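Local coordinates for putative NADP oxidoreductase BF3122 (Bacteroides fragilis, PDB 3D1L), which probably acts as an NADP-dependent oxidoreductase, pairing a dinucleotide-binding N-terminal region with a helical C-terminal region through which two copies pack in the crystal, at the interface of chains A and B. Numbering follows the deposited sequence. Chains: chain A/B, Putative NADP oxidoreductase BF3122.

Contact 1: the interface of chains A and B. Residues chain A 227-229, 237, 241, 255; chain B 175, 179, 183.
B:Val179 meets A:His241 and A:Tyr255 with one methyl each, in an interface of one helix against a loop and two helices. Its CG2 reaches the rim of the imidazole, in the ring plane, 3.7 Å from A:His241 CE1. CG1, anti to the backbone N (chi1 170°), instead turns to the phenol, 3.8 Å from A:Tyr255 CE1. Within chain A, A:His241 ND1 and the hydroxyl A:Tyr255 OH are hydrogen-bonded at 2.7 Å, which should limit rotation of the imidazole. A:Val237 CG1 lies over one face of that imidazole, offset toward the rim, and also packs against B:His175 CE1 at 4.1 Å.

The two histidines meet edge to face: A:His241 brings CE1 over one face of B:His175, toward the rim, with ring centroids 5.1 Å apart and planes inclined at 74°.

Polar contact runs through water. The amide nitrogen B:Asn183 ND2 shares water 1 and water 2 with the hydroxyl A:Thr227 OG1; the N-H points almost straight at water 2 (173° at the hydrogen), although that separation is long at 3.3 Å. Water 1 also takes up A:Thr227 N. The amide oxygen B:Asn183 OD1 rests 3.4 Å from A:Gly228 CA and beside the A:Pro229 ring.

A:Thr227, A:Gly228, B:His175, B:Val179 and B:Asn183 belong to positions lining pockets for 2-mercapto-propion aldehyde, possibly a purification or crystallisation compound. In the fold, helix 168-198 of chain B lies against the 227-229 loop and helices 235-244 and 249-264 of chain A.

Contact 2: the interface of chains A and B. Residues chain A 185-186, 189, 210, 214; chain B 185, 189, 213-214, 217.
A:Tyr189 has 41 Å² hidden by chain B, packing on B:Thr213, B:Ala214, B:Val217 and B:Thr185 in a helix-packing interface of the C-terminal DUF2520 family region. The CD2 and CE2 atoms of its phenol face helix 207-219 of chain B: CD2 lies 3.7 Å from B:Val217 CG1, and CE2 approaches the carbonyl oxygen B:Thr213 O and the methyl B:Thr213 CG2. Within chain A the ring is sandwiched, with the carbonyl A:Thr185 O 3.5 Å above its centre and A:Ile210 CD1 over the opposite face, near the rim. This packing should hold the ring's tilt. The hydroxyls A:Tyr189 OH and B:Tyr189 OH are bridged by water 3 and water 4; water 3 also bonds to A:Ile210 O at 2.8 Å.

B:Val217 hides 33 Å² and uses both branches. CG1, anti to the carbonyl carbon (chi1 -71°), touches the amide oxygen A:Asn186 OD1 as the two side chains pass in opposite directions. CG2 lies 4.0 Å from A:Ile210 CD1.

B:Thr213, also with 33 Å² hidden, places CG2 anti to its backbone N, directing this methyl toward A:Tyr189 and A:Thr185. Its carbonyl O is linked to A:Asn186 OD1 by water 5, which lies 2.7 Å from the amide oxygen. Near the two-fold, A:Thr185 CG2 and B:Thr185 CG2 meet at 3.5 Å, their side chains crossing at about a right angle, while the hydroxyl A:Thr185 OG1 approaches B:Tyr189 CE1 at 3.6 Å.

Contact 1: the interface of chains A and B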
loop_
_atom_site.group_PDB
_atom_site.type_symbol
_atom_site.label_atom_id
_atom_site.label_comp_id
_atom_site.label_asym_id
_atom_site.label_seq_id
_atom_site.Cartn_x
_atom_site.Cartn_y
_atom_site.Cartn_z
ATOM N N THR A 227 -1.402 -2.263 -11.644
ATOM C CA THR A 227 -1.787 -3.284 -12.630
ATOM C C THR A 227 -3.277 -3.161 -12.888
ATOM O O THR A 227 -3.935 -2.306 -12.297
ATOM C CB THR A 227 -1.425 -4.744 -12.171
ATOM O OG1 THR A 227 -2.112 -5.071 -10.953
ATOM C CG2 THR A 227 0.061 -4.880 -11.930
ATOM N N GLY A 228 -3.802 -3.980 -13.797
ATOM C CA GLY A 228 -5.239 -4.094 -13.964
ATOM C C GLY A 228 -5.737 -3.507 -15.257
ATOM O O GLY A 228 -4.972 -2.933 -16.004
ATOM N N PRO A 229 -7.024 -3.709 -15.557
ATOM C CA PRO A 229 -7.654 -3.281 -16.810
ATOM C C PRO A 229 -7.620 -1.766 -17.114
ATOM O O PRO A 229 -7.575 -1.384 -18.296
ATOM C CB PRO A 229 -9.106 -3.763 -16.668
ATOM C CG PRO A 229 -9.315 -4.074 -15.245
ATOM C CD PRO A 229 -7.955 -4.457 -14.694
ATOM N N VAL A 237 -13.366 -5.448 -20.213
ATOM C CA VAL A 237 -13.453 -5.736 -18.779
ATOM C C VAL A 237 -14.256 -4.651 -18.042
ATOM O O VAL A 237 -15.235 -4.945 -17.356
ATOM C CB VAL A 237 -12.042 -5.883 -18.158
ATOM C CG1 VAL A 237 -12.128 -5.986 -16.647
ATOM C CG2 VAL A 237 -11.349 -7.098 -18.738
ATOM N N HIS A 241 -17.652 -4.908 -15.936
ATOM C CA HIS A 241 -17.670 -4.618 -14.505
ATOM C C HIS A 241 -18.687 -3.533 -14.138
ATOM O O HIS A 241 -19.432 -3.687 -13.160
ATOM C CB HIS A 241 -16.268 -4.247 -14.019
ATOM C CG HIS A 241 -15.349 -5.420 -13.888
ATOM N ND1 HIS A 241 -14.089 -5.317 -13.339
ATOM C CD2 HIS A 241 -15.510 -6.724 -14.222
ATOM C CE1 HIS A 241 -13.513 -6.506 -13.342
ATOM N NE2 HIS A 241 -14.349 -7.374 -13.884
ATOM N N TYR A 255 -16.171 3.156 -9.382
ATOM C CA TYR A 255 -15.406 2.260 -10.257
ATOM C C TYR A 255 -14.985 3.003 -11.510
ATOM O O TYR A 255 -13.822 2.931 -11.936
ATOM C CB TYR A 255 -16.235 1.009 -10.635
ATOM C CG TYR A 255 -15.439 -0.037 -11.409
ATOM C CD1 TYR A 255 -15.024 -1.229 -10.796
ATOM C CD2 TYR A 255 -15.083 0.186 -12.741
ATOM C CE1 TYR A 255 -14.276 -2.185 -11.516
ATOM C CE2 TYR A 255 -14.342 -0.742 -13.463
ATOM C CZ TYR A 255 -13.930 -1.919 -12.849
ATOM O OH TYR A 255 -13.184 -2.816 -13.579
ATOM N N HIS B 175 -12.898 -11.514 -9.755
ATOM C CA HIS B 175 -12.094 -10.513 -10.427
ATOM C C HIS B 175 -12.618 -9.107 -10.175
ATOM O O HIS B 175 -11.837 -8.181 -9.963
ATOM C CB HIS B 175 -11.959 -10.814 -11.940
ATOM C CG HIS B 175 -11.015 -9.889 -12.657
ATOM N ND1 HIS B 175 -11.130 -9.588 -13.997
ATOM C CD2 HIS B 175 -9.957 -9.173 -12.207
ATOM C CE1 HIS B 175 -10.179 -8.745 -14.347
ATOM N NE2 HIS B 175 -9.450 -8.474 -13.279
ATOM N N VAL B 179 -10.484 -6.142 -8.373
ATOM C CA VAL B 179 -10.111 -4.835 -8.922
ATOM C C VAL B 179 -10.161 -3.778 -7.803
ATOM O O VAL B 179 -9.236 -2.945 -7.678
ATOM C CB VAL B 179 -10.954 -4.412 -10.169
ATOM C CG1 VAL B 179 -10.685 -2.938 -10.520
ATOM C CG2 VAL B 179 -10.673 -5.306 -11.360
ATOM N N ASN B 183 -6.336 -3.148 -7.446
ATOM C CA ASN B 183 -6.074 -2.095 -8.422
ATOM C C ASN B 183 -6.372 -0.733 -7.829
ATOM O O ASN B 183 -5.531 0.167 -7.913
ATOM C CB ASN B 183 -6.930 -2.296 -9.680
ATOM C CG ASN B 183 -6.569 -3.553 -10.453
ATOM O OD1 ASN B 183 -7.320 -3.973 -11.330
ATOM N ND2 ASN B 183 -5.421 -4.160 -10.135
HETATM O O HOH W 1 -2.658 -3.325 -9.002
HETATM O O HOH W 2 -4.251 -6.822 -11.649
#

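Contact 2: the interface of chains A and B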
loop_
_atom_site.group_PDB
_atom_site.type_symbol
_atom_site.label_atom_id
_atom_site.label_comp_id
_atom_site.label_asym_id
_atom_site.label_seq_id
_atom_site.Cartn_x
_atom_site.Cartn_y
_atom_site.Cartn_z
ATOM N N THR A 185 -8.199 3.212 1.301
ATOM C CA THR A 185 -7.754 1.832 1.057
ATOM C C THR A 185 -8.634 0.786 1.778
ATOM O O THR A 185 -9.102 -0.181 1.171
ATOM C CB THR A 185 -6.290 1.670 1.478
ATOM O OG1 THR A 185 -5.461 2.321 0.510
ATOM C CG2 THR A 185 -5.918 0.223 1.491
ATOM N N ASN A 186 -8.853 0.995 3.075
ATOM C CA ASN A 186 -9.756 0.147 3.824
ATOM C C ASN A 186 -11.157 0.151 3.235
ATOM O O ASN A 186 -11.810 -0.897 3.206
ATOM C CB ASN A 186 -9.810 0.523 5.305
ATOM C CG ASN A 186 -10.571 -0.510 6.125
ATOM O OD1 ASN A 186 -10.012 -1.533 6.524
ATOM N ND2 ASN A 186 -11.844 -0.249 6.375
ATOM N N TYR A 189 -11.330 -2.349 0.487
ATOM C CA TYR A 189 -11.533 -3.681 1.094
ATOM C C TYR A 189 -13.009 -3.892 1.468
ATOM O O TYR A 189 -13.559 -4.977 1.239
ATOM C CB TYR A 189 -10.698 -3.898 2.380
ATOM C CG TYR A 189 -9.215 -3.601 2.344
ATOM C CD1 TYR A 189 -8.462 -3.706 1.161
ATOM C CD2 TYR A 189 -8.535 -3.272 3.528
ATOM C CE1 TYR A 189 -7.061 -3.452 1.163
ATOM C CE2 TYR A 189 -7.168 -3.011 3.537
ATOM C CZ TYR A 189 -6.441 -3.117 2.351
ATOM O OH TYR A 189 -5.090 -2.880 2.386
ATOM N N ILE A 210 -4.661 -8.621 -0.719
ATOM C CA ILE A 210 -4.466 -7.482 0.190
ATOM C C ILE A 210 -3.012 -7.421 0.703
ATOM O O ILE A 210 -2.359 -6.376 0.619
ATOM C CB ILE A 210 -5.507 -7.493 1.362
ATOM C CG1 ILE A 210 -6.872 -7.059 0.837
ATOM C CG2 ILE A 210 -5.065 -6.607 2.540
ATOM C CD1 ILE A 210 -8.070 -7.378 1.791
ATOM N N ALA A 214 0.044 -4.568 -0.567
ATOM C CA ALA A 214 0.785 -3.763 0.401
ATOM C C ALA A 214 2.292 -4.012 0.323
ATOM O O ALA A 214 3.076 -3.052 0.308
ATOM C CB ALA A 214 0.276 -4.071 1.822
ATOM N N THR B 185 -6.893 0.022 -4.638
ATOM C CA THR B 185 -6.087 0.184 -3.441
ATOM C C THR B 185 -4.707 0.717 -3.793
ATOM O O THR B 185 -4.248 1.699 -3.207
ATOM C CB THR B 185 -5.964 -1.140 -2.686
ATOM O OG1 THR B 185 -7.218 -1.431 -2.034
ATOM C CG2 THR B 185 -4.850 -1.021 -1.602
ATOM N N TYR B 189 -2.540 4.474 -2.980
ATOM C CA TYR B 189 -1.111 4.630 -2.676
ATOM C C TYR B 189 -0.462 5.580 -3.653
ATOM O O TYR B 189 0.396 6.374 -3.259
ATOM C CB TYR B 189 -0.330 3.299 -2.767
ATOM C CG TYR B 189 -0.820 2.142 -1.906
ATOM C CD1 TYR B 189 -1.628 2.341 -0.784
ATOM C CD2 TYR B 189 -0.430 0.844 -2.219
ATOM C CE1 TYR B 189 -2.069 1.264 -0.029
ATOM C CE2 TYR B 189 -0.829 -0.233 -1.471
ATOM C CZ TYR B 189 -1.659 -0.033 -0.383
ATOM O OH TYR B 189 -2.045 -1.156 0.332
ATOM N N THR B 213 -2.846 -1.024 7.877
ATOM C CA THR B 213 -4.178 -1.042 7.256
ATOM C C THR B 213 -4.496 -2.420 6.676
ATOM O O THR B 213 -5.609 -2.919 6.842
ATOM C CB THR B 213 -4.279 0.062 6.180
ATOM O OG1 THR B 213 -4.002 1.316 6.807
ATOM C CG2 THR B 213 -5.645 0.107 5.534
ATOM N N ALA B 214 -3.514 -3.034 6.029
ATOM C CA ALA B 214 -3.665 -4.391 5.511
ATOM C C ALA B 214 -3.774 -5.435 6.629
ATOM O O ALA B 214 -4.686 -6.270 6.609
ATOM C CB ALA B 214 -2.528 -4.729 4.561
ATOM N N VAL B 217 -7.271 -6.116 8.618
ATOM C CA VAL B 217 -8.434 -6.825 8.065
ATOM C C VAL B 217 -8.299 -8.337 8.124
ATOM O O VAL B 217 -9.209 -9.058 7.712
ATOM C CB VAL B 217 -8.875 -6.349 6.632
ATOM C CG1 VAL B 217 -9.502 -4.949 6.705
ATOM C CG2 VAL B 217 -7.726 -6.400 5.645
HETATM O O HOH W 3 -3.524 -3.828 0.387
HETATM O O HOH W 4 -2.907 -1.077 2.845
HETATM O O HOH W 5 -7.734 -1.467 7.914
#

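The C-alpha centres of contact 1 and contact 2 are about 16 Å apart. Helix 168-198 of chain B connects them, supplying B:His175, B:Val179 and B:Asn183 to contact 1 and B:Thr185 and B:Tyr189 to contact 2. Along it the partner changes from the 227-229 loop and helices 235-244 and 249-264 of chain A to its helices 168-198 and 207-219; helix 207-219 of chain B joins in at contact 2. Each contact has a twin with the chains exchanged; contact 2 lies near the axis, contact 1 farther from it. This packing is consistent with a dimer, though the structure alone does not establish the oligomer in solution.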